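Local structure of glutathione S-transferase family protein (Populus trichocarpa, 5F06) at residues 3-8 and 55-60; 23-28 and 75-80; 84-89 and 159-164; 106-111 and 170-175. The protein binds glutathione and, as a Phi-class glutathione transferase, probably conjugates it to electrophilic compounds in cytoplasmic detoxification. All blocks are in the same frame, centred on the assembly; numbering follows the deposited sequence.

Contact 1: 3-8 and 55-60; sequences KLYGAP and ALEEDD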
loop_
_atom_site.group_PDB
_atom_site.type_symbol
_atom_site.label_atom_id
_atom_site.label_comp_id
_atom_site.label_asym_id
_atom_site.label_seq_id
_atom_site.Cartn_x
_atom_site.Cartn_y
_atom_site.Cartn_z
ATOM N N LYS A 3 14.617 16.216 7.533
ATOM C CA LYS A 3 13.704 16.833 8.484
ATOM C C LYS A 3 12.343 16.156 8.438
ATOM O O LYS A 3 11.623 16.243 7.442
ATOM C CB LYS A 3 13.573 18.325 8.198
ATOM C CG LYS A 3 14.888 19.078 8.361
ATOM C CD LYS A 3 14.830 20.486 7.789
ATOM C CE LYS A 3 13.659 21.267 8.343
ATOM N NZ LYS A 3 13.670 21.334 9.828
ATOM N N LEU A 4 12.011 15.480 9.532
ATOM C CA LEU A 4 10.776 14.718 9.653
ATOM C C LEU A 4 9.765 15.492 10.477
ATOM O O LEU A 4 10.022 15.816 11.632
ATOM C CB LEU A 4 11.058 13.361 10.294
ATOM C CG LEU A 4 9.892 12.385 10.465
ATOM C CD1 LEU A 4 9.327 11.993 9.113
ATOM C CD2 LEU A 4 10.347 11.153 11.240
ATOM N N TYR A 5 8.621 15.795 9.868
ATOM C CA TYR A 5 7.558 16.532 10.539
ATOM C C TYR A 5 6.497 15.579 11.078
ATOM O O TYR A 5 5.822 14.891 10.318
ATOM C CB TYR A 5 6.927 17.542 9.584
ATOM C CG TYR A 5 7.892 18.608 9.135
ATOM C CD1 TYR A 5 8.796 18.368 8.105
ATOM C CD2 TYR A 5 7.917 19.852 9.751
ATOM C CE1 TYR A 5 9.689 19.344 7.696
ATOM C CE2 TYR A 5 8.807 20.833 9.349
ATOM C CZ TYR A 5 9.692 20.572 8.326
ATOM O OH TYR A 5 10.574 21.549 7.926
ATOM N N GLY A 6 6.351 15.536 12.395
ATOM C CA GLY A 6 5.389 14.638 13.003
ATOM C C GLY A 6 5.406 14.698 14.515
ATOM O O GLY A 6 5.665 15.748 15.098
ATOM N N ALA A 7 5.127 13.564 15.149
ATOM C CA ALA A 7 5.110 13.484 16.606
ATOM C C ALA A 7 5.572 12.101 17.060
ATOM O O ALA A 7 5.171 11.099 16.470
ATOM C CB ALA A 7 3.721 13.780 17.131
ATOM N N PRO A 8 6.421 12.038 18.104
ATOM C CA PRO A 8 6.956 10.750 18.573
ATOM C C PRO A 8 5.897 9.694 18.908
ATOM O O PRO A 8 6.149 8.500 18.737
ATOM C CB PRO A 8 7.727 11.134 19.840
ATOM C CG PRO A 8 8.126 12.544 19.627
ATOM C CD PRO A 8 7.023 13.176 18.827
ATOM N N ALA A 55 5.441 14.142 7.324
ATOM C CA ALA A 55 6.017 14.604 6.076
ATOM C C ALA A 55 7.528 14.662 6.238
ATOM O O ALA A 55 8.039 14.726 7.362
ATOM C CB ALA A 55 5.468 15.960 5.693
ATOM N N LEU A 56 8.236 14.637 5.116
ATOM C CA LEU A 56 9.688 14.743 5.107
ATOM C C LEU A 56 10.135 15.863 4.178
ATOM O O LEU A 56 9.712 15.918 3.026
ATOM C CB LEU A 56 10.329 13.427 4.662
ATOM C CG LEU A 56 11.861 13.383 4.686
ATOM C CD1 LEU A 56 12.370 13.167 6.094
ATOM C CD2 LEU A 56 12.389 12.303 3.765
ATOM N N GLU A 57 10.971 16.759 4.692
ATOM C CA GLU A 57 11.679 17.726 3.858
ATOM C C GLU A 57 13.156 17.361 3.837
ATOM O O GLU A 57 13.803 17.277 4.881
ATOM C CB GLU A 57 11.495 19.166 4.364
ATOM C CG GLU A 57 10.155 19.802 3.995
ATOM C CD GLU A 57 10.057 21.260 4.422
ATOM O OE1 GLU A 57 10.782 21.648 5.368
ATOM O OE2 GLU A 57 9.263 22.019 3.810
ATOM N N GLU A 58 13.671 17.118 2.638
ATOM C CA GLU A 58 15.095 16.902 2.434
ATOM C C GLU A 58 15.557 17.863 1.356
ATOM O O GLU A 58 15.380 17.602 0.164
ATOM C CB GLU A 58 15.381 15.457 2.030
ATOM C CG GLU A 58 16.860 15.134 1.928
ATOM C CD GLU A 58 17.136 13.913 1.076
ATOM O OE1 GLU A 58 16.477 13.753 0.029
ATOM O OE2 GLU A 58 18.021 13.111 1.449
ATOM N N ASP A 59 16.134 18.981 1.787
ATOM C CA ASP A 59 16.471 20.077 0.892
ATOM C C ASP A 59 15.228 20.491 0.094
ATOM O O ASP A 59 14.220 20.875 0.687
ATOM C CB ASP A 59 17.631 19.673 -0.018
ATOM C CG ASP A 59 18.855 19.236 0.769
ATOM O OD1 ASP A 59 19.251 19.960 1.711
ATOM O OD2 ASP A 59 19.408 18.162 0.460
ATOM N N ASP A 60 15.284 20.404 -1.234
ATOM C CA ASP A 60 14.159 20.834 -2.069
ATOM C C ASP A 60 13.135 19.720 -2.321
ATOM O O ASP A 60 12.134 19.933 -3.011
ATOM C CB ASP A 60 14.678 21.373 -3.405
ATOM C CG ASP A 60 15.519 22.627 -3.240
ATOM O OD1 ASP A 60 15.461 23.246 -2.155
ATOM O OD2 ASP A 60 16.232 23.002 -4.196
#
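The hydroxyl of Tyr5 donates a short hydrogen bond to the carboxylate of Glu57, OH to OE1 2.6 Å, across two neighbouring antiparallel strands. OE1 is met from above the carboxylate plane, which stands almost perpendicular to the phenol ring, 89° apart. The ring also rests its CE1 against the aliphatic part of the glutamate, 3.8 Å from Glu57 CG. Tyr5 shares a face of the sheet with Lys3, Ala55 and Glu57; there its CG stands anti to the carbonyl carbon, beside the backbone N (chi1 -64°). The ammonium of Lys3 stays apart, its NZ 5.3 Å from Glu57 OE1, near enough that the opposite charges would probably still attract; NZ also makes a long, weak ion pair with Glu28.

Beneath the side chains, two hydrogen-bonded pairs set the register. Lys3 and Glu57 exchange bonds in both directions, with Glu57 N to Lys3 O at 2.9 Å, and Tyr5 and Ala55 do the same, with Tyr5 N to Ala55 O at 2.8 Å. Between them Leu4 and Leu56 form a non-hydrogen-bonded pair on the other face, where Leu56 CD1 lies 3.4 Å from Lys3 O.

These are the central strands of the thioredoxin-like N-terminal domain. Strand 28-31 flanks 2-6 in parallel, strand 61-64 continues the sheet beyond 55-58, and helix 11-22 packs on Leu4 through Val16, Leu17 and Leu20.

Contact 2: 23-28 and 75-80; sequences KNLDFE and EKFKGT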
loop_
_atom_site.group_PDB
_atom_site.type_symbol
_atom_site.label_atom_id
_atom_site.label_comp_id
_atom_site.label_asym_id
_atom_site.label_seq_id
_atom_site.Cartn_x
_atom_site.Cartn_y
_atom_site.Cartn_z
ATOM N N LYS A 23 18.886 2.582 9.882
ATOM C CA LYS A 23 19.852 3.024 8.880
ATOM C C LYS A 23 20.971 3.872 9.494
ATOM O O LYS A 23 21.866 4.334 8.783
ATOM C CB LYS A 23 19.138 3.812 7.777
ATOM C CG LYS A 23 18.066 3.009 7.024
ATOM C CD LYS A 23 18.630 1.791 6.311
ATOM C CE LYS A 23 19.559 2.169 5.164
ATOM N NZ LYS A 23 20.189 0.977 4.537
ATOM N N ASN A 24 20.925 4.056 10.813
ATOM C CA ASN A 24 21.921 4.859 11.530
ATOM C C ASN A 24 22.029 6.282 10.987
ATOM O O ASN A 24 23.130 6.815 10.861
ATOM C CB ASN A 24 23.302 4.200 11.464
ATOM C CG ASN A 24 23.337 2.835 12.121
ATOM O OD1 ASN A 24 22.538 2.538 13.010
ATOM N ND2 ASN A 24 24.285 2.003 11.701
ATOM N N LEU A 25 20.894 6.899 10.679
ATOM C CA LEU A 25 20.891 8.220 10.052
ATOM C C LEU A 25 20.691 9.362 11.043
ATOM O O LEU A 25 19.946 9.237 12.021
ATOM C CB LEU A 25 19.800 8.289 8.983
ATOM C CG LEU A 25 20.015 7.410 7.750
ATOM C CD1 LEU A 25 18.777 7.420 6.878
ATOM C CD2 LEU A 25 21.232 7.872 6.958
ATOM N N ASP A 26 21.365 10.478 10.774
ATOM C CA ASP A 26 21.072 11.738 11.444
ATOM C C ASP A 26 19.766 12.264 10.885
ATOM O O ASP A 26 19.455 12.033 9.717
ATOM C CB ASP A 26 22.180 12.783 11.220
ATOM C CG ASP A 26 23.510 12.396 11.841
ATOM O OD1 ASP A 26 23.558 11.473 12.679
ATOM O OD2 ASP A 26 24.520 13.042 11.493
ATOM N N PHE A 27 19.010 12.985 11.705
ATOM C CA PHE A 27 17.765 13.591 11.253
ATOM C C PHE A 27 17.272 14.576 12.299
ATOM O O PHE A 27 17.756 14.585 13.427
ATOM C CB PHE A 27 16.693 12.527 10.994
ATOM C CG PHE A 27 16.247 11.807 12.234
ATOM C CD1 PHE A 27 16.910 10.670 12.668
ATOM C CD2 PHE A 27 15.165 12.267 12.968
ATOM C CE1 PHE A 27 16.507 10.010 13.813
ATOM C CE2 PHE A 27 14.756 11.612 14.111
ATOM C CZ PHE A 27 15.427 10.483 14.536
ATOM N N GLU A 28 16.310 15.402 11.912
ATOM C CA GLU A 28 15.644 16.296 12.843
ATOM C C GLU A 28 14.155 15.997 12.866
ATOM O O GLU A 28 13.497 16.029 11.825
ATOM C CB GLU A 28 15.868 17.760 12.470
ATOM C CG GLU A 28 15.156 18.711 13.421
ATOM C CD GLU A 28 15.363 20.173 13.080
ATOM O OE1 GLU A 28 16.086 20.471 12.107
ATOM O OE2 GLU A 28 14.796 21.027 13.799
ATOM N N GLU A 75 16.120 2.952 0.195
ATOM C CA GLU A 75 16.738 2.860 -1.122
ATOM C C GLU A 75 17.944 3.795 -1.241
ATOM O O GLU A 75 18.987 3.409 -1.769
ATOM C CB GLU A 75 15.708 3.177 -2.212
ATOM C CG GLU A 75 16.282 3.311 -3.618
ATOM C CD GLU A 75 16.952 2.039 -4.099
ATOM O OE1 GLU A 75 17.980 2.137 -4.802
ATOM O OE2 GLU A 75 16.450 0.940 -3.778
ATOM N N LYS A 76 17.803 5.019 -0.743
ATOM C CA LYS A 76 18.829 6.036 -0.929
ATOM C C LYS A 76 20.106 5.715 -0.158
ATOM O O LYS A 76 21.210 5.953 -0.648
ATOM C CB LYS A 76 18.308 7.410 -0.505
ATOM C CG LYS A 76 19.371 8.499 -0.570
ATOM C CD LYS A 76 18.769 9.884 -0.502
ATOM C CE LYS A 76 19.843 10.954 -0.493
ATOM N NZ LYS A 76 19.271 12.290 -0.815
ATOM N N PHE A 77 19.955 5.173 1.043
ATOM C CA PHE A 77 21.107 4.895 1.896
ATOM C C PHE A 77 21.440 3.405 1.912
ATOM O O PHE A 77 21.736 2.825 2.952
ATOM C CB PHE A 77 20.840 5.430 3.298
ATOM C CG PHE A 77 20.625 6.910 3.319
ATOM C CD1 PHE A 77 21.701 7.775 3.213
ATOM C CD2 PHE A 77 19.351 7.441 3.395
ATOM C CE1 PHE A 77 21.514 9.140 3.213
ATOM C CE2 PHE A 77 19.157 8.810 3.395
ATOM C CZ PHE A 77 20.241 9.660 3.303
ATOM N N LYS A 78 21.405 2.809 0.725
ATOM C CA LYS A 78 21.841 1.428 0.522
ATOM C C LYS A 78 23.310 1.247 0.905
ATOM O O LYS A 78 24.169 2.017 0.487
ATOM C CB LYS A 78 21.615 1.010 -0.938
ATOM C CG LYS A 78 22.125 1.996 -1.987
ATOM C CD LYS A 78 21.521 1.704 -3.366
ATOM C CE LYS A 78 22.177 0.512 -4.039
ATOM N NZ LYS A 78 21.640 0.281 -5.415
ATOM N N GLY A 79 23.588 0.221 1.705
ATOM C CA GLY A 79 24.947 -0.085 2.118
ATOM C C GLY A 79 25.342 0.567 3.433
ATOM O O GLY A 79 26.440 0.340 3.943
ATOM N N THR A 80 24.443 1.377 3.979
ATOM C CA THR A 80 24.659 2.027 5.267
ATOM C C THR A 80 23.617 1.542 6.270
ATOM O O THR A 80 22.428 1.500 5.973
ATOM C CB THR A 80 24.609 3.561 5.127
ATOM O OG1 THR A 80 25.746 3.991 4.367
ATOM C CG2 THR A 80 24.628 4.253 6.494
#
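The C-terminal end of helix 11-22, closed by a Schellman motif, meets the type II beta turn from Phe77 to Thr80 after helix 66-76 through Lys23 and Leu25. Lys23 reaches into the turn and its ammonium grips both ends: NZ donates to Thr80 O at 2.7 Å and to Phe77 O at 2.9 Å. The first bond lies 15° from the carbonyl plane, whereas at Phe77 O the ammonium sits well above the plane, on the face opposite to Thr80 N, which closes the turn on the same oxygen. Bends at chi2 and chi3 curl the lysine chain, and CE passes 4.0 Å from Phe77 CB.

Beside this polar grip, Leu25 lies over one face of the phenyl ring of Phe77. Its CD2 stands over the ring centre, 3.8 Å from the centroid, in a CH-pi contact, and its CD1 is 3.5 Å from Phe77 CD2. Lys76 CG covers the opposite face. An alanine in place of Lys23 would probably leave Thr80 O without this donor, Phe77 O with the Thr80 N bond but not the lysine's, and the turn less firmly tied to the end of helix 11-22.

A third bond, to Tyr82 O, completes the set: one buried ammonium is satisfied by three backbone carbonyls, whose partial negative charges probably favour its protonated form.

Contact 3: 84-89 and 159-164; sequences LIRHEN and GDFYSL
Leu84 O accepts the backbone N-H of Leu164 at 3.0 Å, with an N-H...O angle of 156°, joining the loop before helix 90-120 to the start of helix 164-167. Ser163 CB rests 3.4 Å from the same Leu84 O, while the serine OG turns to cap Ala165 N at the beginning of that helix. Apolar branches line the bond: Leu84 CD2 lies 4.0 Å from Tyr162 CE2, the two side chains running side by side, and Ile85 CG2 meets Leu164 CD2 at the same separation.

Further along, the guanidinium of Arg86 lies flat on the ring of Phe161, planes 9° apart and centres 4.2 Å apart. The stack is offset, with NE 3.4 Å from Phe161 CD1 near the ring's rim. CG and CD pack on Phe161 CE1, and bends at chi2 and chi3 bring CD and NE back over the ring. NE forms a salt bridge with Glu92 and NH1 bonds Asp83 O, which probably help hold the group flat. A leucine at Arg86 would probably leave Glu92 without its charged partner and Phe161 without its flat cover.

The off-centre cation-pi contact and the salt bridge suggest that the arginine remains charged, its N-H groups bound to Glu92 and Asp83 O and one face against aromatic carbon.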
loop_
_atom_site.group_PDB
_atom_site.type_symbol
_atom_site.label_atom_id
_atom_site.label_comp_id
_atom_site.label_asym_id
_atom_site.label_seq_id
_atom_site.Cartn_x
_atom_site.Cartn_y
_atom_site.Cartn_z
ATOM N N LEU A 84 17.686 -3.146 4.752
ATOM C CA LEU A 84 16.236 -3.279 4.906
ATOM C C LEU A 84 15.507 -3.788 3.659
ATOM O O LEU A 84 14.484 -4.463 3.786
ATOM C CB LEU A 84 15.619 -1.935 5.315
ATOM C CG LEU A 84 15.802 -1.485 6.766
ATOM C CD1 LEU A 84 15.319 -0.055 6.946
ATOM C CD2 LEU A 84 15.057 -2.417 7.717
ATOM N N ILE A 85 16.009 -3.458 2.466
ATOM C CA ILE A 85 15.328 -3.856 1.231
ATOM C C ILE A 85 16.171 -4.788 0.355
ATOM O O ILE A 85 15.794 -5.097 -0.774
ATOM C CB ILE A 85 14.894 -2.621 0.406
ATOM C CG1 ILE A 85 16.098 -1.755 0.019
ATOM C CG2 ILE A 85 13.869 -1.807 1.200
ATOM C CD1 ILE A 85 15.767 -0.676 -1.003
ATOM N N ARG A 86 17.300 -5.244 0.897
ATOM C CA ARG A 86 18.076 -6.345 0.319
ATOM C C ARG A 86 18.694 -5.974 -1.035
ATOM O O ARG A 86 18.401 -6.585 -2.063
ATOM C CB ARG A 86 17.192 -7.592 0.189
ATOM C CG ARG A 86 16.290 -7.848 1.401
ATOM C CD ARG A 86 17.053 -7.808 2.724
ATOM N NE ARG A 86 17.982 -8.919 2.871
ATOM C CZ ARG A 86 18.803 -9.074 3.906
ATOM N NH1 ARG A 86 18.818 -8.181 4.890
ATOM N NH2 ARG A 86 19.609 -10.121 3.961
ATOM N N HIS A 87 19.585 -4.988 -1.010
ATOM C CA HIS A 87 20.129 -4.391 -2.231
ATOM C C HIS A 87 21.159 -5.247 -2.979
ATOM O O HIS A 87 21.650 -4.831 -4.030
ATOM C CB HIS A 87 20.765 -3.036 -1.898
ATOM C CG HIS A 87 22.010 -3.138 -1.073
ATOM N ND1 HIS A 87 21.985 -3.260 0.298
ATOM C CD2 HIS A 87 23.316 -3.132 -1.427
ATOM C CE1 HIS A 87 23.223 -3.329 0.756
ATOM N NE2 HIS A 87 24.050 -3.254 -0.272
ATOM N N GLU A 88 21.499 -6.421 -2.454
ATOM C CA GLU A 88 22.479 -7.284 -3.122
ATOM C C GLU A 88 21.959 -8.708 -3.315
ATOM O O GLU A 88 22.728 -9.634 -3.582
ATOM C CB GLU A 88 23.802 -7.292 -2.344
ATOM C CG GLU A 88 23.670 -7.443 -0.836
ATOM C CD GLU A 88 25.006 -7.297 -0.112
ATOM O OE1 GLU A 88 26.003 -6.897 -0.755
ATOM O OE2 GLU A 88 25.057 -7.582 1.104
ATOM N N ASN A 89 20.644 -8.868 -3.200
ATOM C CA ASN A 89 20.000 -10.141 -3.493
ATOM C C ASN A 89 18.637 -9.890 -4.122
ATOM O O ASN A 89 17.709 -9.449 -3.448
ATOM C CB ASN A 89 19.859 -10.981 -2.227
ATOM C CG ASN A 89 19.431 -12.405 -2.519
ATOM O OD1 ASN A 89 18.360 -12.645 -3.080
ATOM N ND2 ASN A 89 20.262 -13.360 -2.129
ATOM N N GLY A 159 11.502 -13.769 4.611
ATOM C CA GLY A 159 12.589 -14.732 4.585
ATOM C C GLY A 159 13.272 -14.820 5.936
ATOM O O GLY A 159 12.745 -14.326 6.935
ATOM N N ASP A 160 14.448 -15.445 5.969
ATOM C CA ASP A 160 15.209 -15.603 7.209
ATOM C C ASP A 160 16.085 -14.378 7.469
ATOM O O ASP A 160 17.238 -14.497 7.880
ATOM C CB ASP A 160 16.062 -16.877 7.151
ATOM C CG ASP A 160 15.226 -18.144 7.236
ATOM O OD1 ASP A 160 14.284 -18.185 8.057
ATOM O OD2 ASP A 160 15.505 -19.097 6.479
ATOM N N PHE A 161 15.520 -13.201 7.217
ATOM C CA PHE A 161 16.187 -11.926 7.472
ATOM C C PHE A 161 15.143 -10.880 7.829
ATOM O O PHE A 161 14.048 -10.870 7.262
ATOM C CB PHE A 161 16.982 -11.468 6.249
ATOM C CG PHE A 161 16.176 -11.469 4.981
ATOM C CD1 PHE A 161 15.411 -10.367 4.627
ATOM C CD2 PHE A 161 16.162 -12.583 4.154
ATOM C CE1 PHE A 161 14.661 -10.374 3.471
ATOM C CE2 PHE A 161 15.412 -12.592 2.995
ATOM C CZ PHE A 161 14.661 -11.486 2.655
ATOM N N TYR A 162 15.474 -10.011 8.777
ATOM C CA TYR A 162 14.638 -8.857 9.069
ATOM C C TYR A 162 14.613 -7.944 7.845
ATOM O O TYR A 162 15.630 -7.788 7.167
ATOM C CB TYR A 162 15.168 -8.116 10.292
ATOM C CG TYR A 162 14.329 -6.940 10.737
ATOM C CD1 TYR A 162 13.098 -7.132 11.350
ATOM C CD2 TYR A 162 14.779 -5.638 10.566
ATOM C CE1 TYR A 162 12.337 -6.063 11.770
ATOM C CE2 TYR A 162 14.022 -4.560 10.982
ATOM C CZ TYR A 162 12.805 -4.776 11.584
ATOM O OH TYR A 162 12.055 -3.700 12.001
ATOM N N SER A 163 13.455 -7.361 7.548
ATOM C CA SER A 163 13.341 -6.452 6.410
ATOM C C SER A 163 12.319 -5.340 6.640
ATOM O O SER A 163 11.670 -5.276 7.684
ATOM C CB SER A 163 12.963 -7.229 5.150
ATOM O OG SER A 163 11.566 -7.451 5.093
ATOM N N LEU A 164 12.193 -4.467 5.648
ATOM C CA LEU A 164 11.231 -3.372 5.688
ATOM C C LEU A 164 9.805 -3.889 5.883
ATOM O O LEU A 164 8.967 -3.210 6.480
ATOM C CB LEU A 164 11.321 -2.546 4.402
ATOM C CG LEU A 164 10.526 -1.241 4.392
ATOM C CD1 LEU A 164 11.114 -0.233 5.375
ATOM C CD2 LEU A 164 10.492 -0.673 2.981
#

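Contact 4: 106-111 and 170-175; sequences RYNPAI and LPYTYY
This is a buried helix-helix contact in the all-helical C-terminal domain, between the kinked middle of helix 90-120 and helix 170-176. The segment axes run at 34° to each other and come no closer than 10.7 Å, a distance bridged by side chains. Ile111 provides the apolar link: its CG2 is 3.9 Å from Tyr172 CB, and its CD1 reaches Tyr172 O at 3.7 Å. CG1 is anti to the backbone N (chi1 -169°), and chi2, also near anti, carries CD1 on to that oxygen.

On one flank, Tyr107 OH donates to Thr173 OG1 at 2.8 Å, the two side chains crossing at about a right angle. Thr173 OG1 also bonds His169 O, so the threonine hydroxyl passes the bond on to the backbone just before helix 170-176. On the other flank, Asn108 OD1 approaches Tyr172 CD2 at 3.1 Å, its amide plane turned 40° from the ring. The Tyr172 side chain lies about 5 Å from bound glutathione and also packs on Thr11, while Asn108 is about 3 Å from Arg67, side chain to side chain; Thr11 and Arg67 both bind glutathione.

The hydroxyl bond satisfies polar groups of two buried residues, while Asn108 OD1 packs closely against the Tyr172 ring near the glutathione site.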
loop_
_atom_site.group_PDB
_atom_site.type_symbol
_atom_site.label_atom_id
_atom_site.label_comp_id
_atom_site.label_asym_id
_atom_site.label_seq_id
_atom_site.Cartn_x
_atom_site.Cartn_y
_atom_site.Cartn_z
ATOM N N ARG A 106 -3.465 -5.834 3.488
ATOM C CA ARG A 106 -4.081 -6.898 4.278
ATOM C C ARG A 106 -3.929 -6.685 5.790
ATOM O O ARG A 106 -4.917 -6.734 6.517
ATOM C CB ARG A 106 -3.500 -8.251 3.865
ATOM C CG ARG A 106 -3.695 -8.542 2.380
ATOM C CD ARG A 106 -3.322 -9.953 2.001
ATOM N NE ARG A 106 -3.634 -10.229 0.596
ATOM C CZ ARG A 106 -4.827 -10.608 0.150
ATOM N NH1 ARG A 106 -5.847 -10.760 0.989
ATOM N NH2 ARG A 106 -5.007 -10.836 -1.143
ATOM N N TYR A 107 -2.714 -6.430 6.269
ATOM C CA TYR A 107 -2.500 -6.249 7.701
ATOM C C TYR A 107 -3.034 -4.895 8.192
ATOM O O TYR A 107 -3.828 -4.841 9.135
ATOM C CB TYR A 107 -1.015 -6.380 8.041
ATOM C CG TYR A 107 -0.709 -6.552 9.517
ATOM C CD1 TYR A 107 -0.497 -5.449 10.338
ATOM C CD2 TYR A 107 -0.609 -7.815 10.083
ATOM C CE1 TYR A 107 -0.206 -5.602 11.685
ATOM C CE2 TYR A 107 -0.316 -7.978 11.427
ATOM C CZ TYR A 107 -0.113 -6.870 12.221
ATOM O OH TYR A 107 0.172 -7.037 13.557
ATOM N N ASN A 108 -2.622 -3.808 7.550
ATOM C CA ASN A 108 -2.946 -2.477 8.058
ATOM C C ASN A 108 -4.448 -2.156 8.061
ATOM O O ASN A 108 -4.942 -1.560 9.017
ATOM C CB ASN A 108 -2.202 -1.401 7.268
ATOM C CG ASN A 108 -2.294 -0.038 7.929
ATOM O OD1 ASN A 108 -1.858 0.142 9.071
ATOM N ND2 ASN A 108 -2.873 0.926 7.226
ATOM N N PRO A 109 -5.177 -2.544 7.000
ATOM C CA PRO A 109 -6.612 -2.229 6.990
ATOM C C PRO A 109 -7.389 -2.946 8.095
ATOM O O PRO A 109 -8.491 -2.517 8.431
ATOM C CB PRO A 109 -7.071 -2.703 5.606
ATOM C CG PRO A 109 -5.841 -2.752 4.780
ATOM C CD PRO A 109 -4.742 -3.132 5.722
ATOM N N ALA A 110 -6.818 -4.017 8.642
ATOM C CA ALA A 110 -7.458 -4.775 9.712
ATOM C C ALA A 110 -7.030 -4.284 11.099
ATOM O O ALA A 110 -7.844 -4.244 12.018
ATOM C CB ALA A 110 -7.149 -6.266 9.557
ATOM N N ILE A 111 -5.764 -3.904 11.257
ATOM C CA ILE A 111 -5.277 -3.489 12.576
ATOM C C ILE A 111 -5.549 -2.009 12.856
ATOM O O ILE A 111 -5.766 -1.620 14.008
ATOM C CB ILE A 111 -3.762 -3.772 12.739
ATOM C CG1 ILE A 111 -3.351 -3.590 14.200
ATOM C CG2 ILE A 111 -2.926 -2.897 11.811
ATOM C CD1 ILE A 111 -2.018 -4.208 14.543
ATOM N N LEU A 170 5.518 -2.590 13.027
ATOM C CA LEU A 170 5.865 -2.316 14.416
ATOM C C LEU A 170 4.906 -1.349 15.124
ATOM O O LEU A 170 4.447 -1.651 16.225
ATOM C CB LEU A 170 7.301 -1.782 14.508
ATOM C CG LEU A 170 8.407 -2.840 14.373
ATOM C CD1 LEU A 170 9.758 -2.168 14.193
ATOM C CD2 LEU A 170 8.448 -3.780 15.579
ATOM N N PRO A 171 4.589 -0.197 14.505
ATOM C CA PRO A 171 3.884 0.812 15.310
ATOM C C PRO A 171 2.446 0.442 15.688
ATOM O O PRO A 171 2.121 0.548 16.868
ATOM C CB PRO A 171 3.906 2.059 14.413
ATOM C CG PRO A 171 4.996 1.824 13.446
ATOM C CD PRO A 171 5.003 0.346 13.201
ATOM N N TYR A 172 1.609 0.022 14.743
ATOM C CA TYR A 172 0.227 -0.319 15.091
ATOM C C TYR A 172 0.190 -1.542 15.998
ATOM O O TYR A 172 -0.644 -1.640 16.898
ATOM C CB TYR A 172 -0.620 -0.575 13.843
ATOM C CG TYR A 172 -1.347 0.646 13.328
ATOM C CD1 TYR A 172 -2.141 1.414 14.167
ATOM C CD2 TYR A 172 -1.250 1.027 11.997
ATOM C CE1 TYR A 172 -2.802 2.531 13.706
ATOM C CE2 TYR A 172 -1.913 2.145 11.525
ATOM C CZ TYR A 172 -2.686 2.892 12.388
ATOM O OH TYR A 172 -3.347 4.002 11.922
ATOM N N THR A 173 1.103 -2.477 15.773
ATOM C CA THR A 173 1.122 -3.678 16.584
ATOM C C THR A 173 1.530 -3.308 18.006
ATOM O O THR A 173 0.985 -3.845 18.967
ATOM C CB THR A 173 2.062 -4.744 16.005
ATOM O OG1 THR A 173 1.727 -4.976 14.632
ATOM C CG2 THR A 173 1.929 -6.054 16.774
ATOM N N TYR A 174 2.460 -2.366 18.144
ATOM C CA TYR A 174 2.908 -1.947 19.467
ATOM C C TYR A 174 1.723 -1.472 20.304
ATOM O O TYR A 174 1.606 -1.808 21.486
ATOM C CB TYR A 174 3.963 -0.839 19.373
ATOM C CG TYR A 174 4.524 -0.464 20.724
ATOM C CD1 TYR A 174 5.336 -1.348 21.420
ATOM C CD2 TYR A 174 4.227 0.756 21.311
ATOM C CE1 TYR A 174 5.843 -1.028 22.654
ATOM C CE2 TYR A 174 4.735 1.086 22.554
ATOM C CZ TYR A 174 5.543 0.190 23.218
ATOM O OH TYR A 174 6.054 0.502 24.457
ATOM N N TYR A 175 0.832 -0.708 19.685
ATOM C CA TYR A 175 -0.332 -0.200 20.398
ATOM C C TYR A 175 -1.393 -1.281 20.594
ATOM O O TYR A 175 -2.063 -1.310 21.629
ATOM C CB TYR A 175 -0.924 0.998 19.660
ATOM C CG TYR A 175 -0.224 2.319 19.941
ATOM C CD1 TYR A 175 0.372 2.573 21.174
ATOM C CD2 TYR A 175 -0.177 3.317 18.981
ATOM C CE1 TYR A 175 1.001 3.774 21.434
ATOM C CE2 TYR A 175 0.453 4.528 19.237
ATOM C CZ TYR A 175 1.037 4.746 20.466
ATOM O OH TYR A 175 1.661 5.942 20.739
#

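How the contacts relate
From the N terminus, strand 2-6 enters contact 1 and the chain passes through helix 11-22 to the first half of contact 2. Strand 55-58 then closes contact 1, and the end of helix 66-76 closes contact 2, so these two loops cross within the N-terminal domain. The salt bridge from Glu58 to Lys76 joins them directly. Contact 3 opens just afterwards; its Leu84 packs on Lys23 of contact 2, and contact 3 carries this loop on to the start of helix 164-167. Helix 90-120 opens contact 4 before contact 3 closes at 159-164; contact 4 closes at 170-175, joining helix 90-120 to helix 170-176. These loops also cross, and Tyr162 touches Leu170 where they meet.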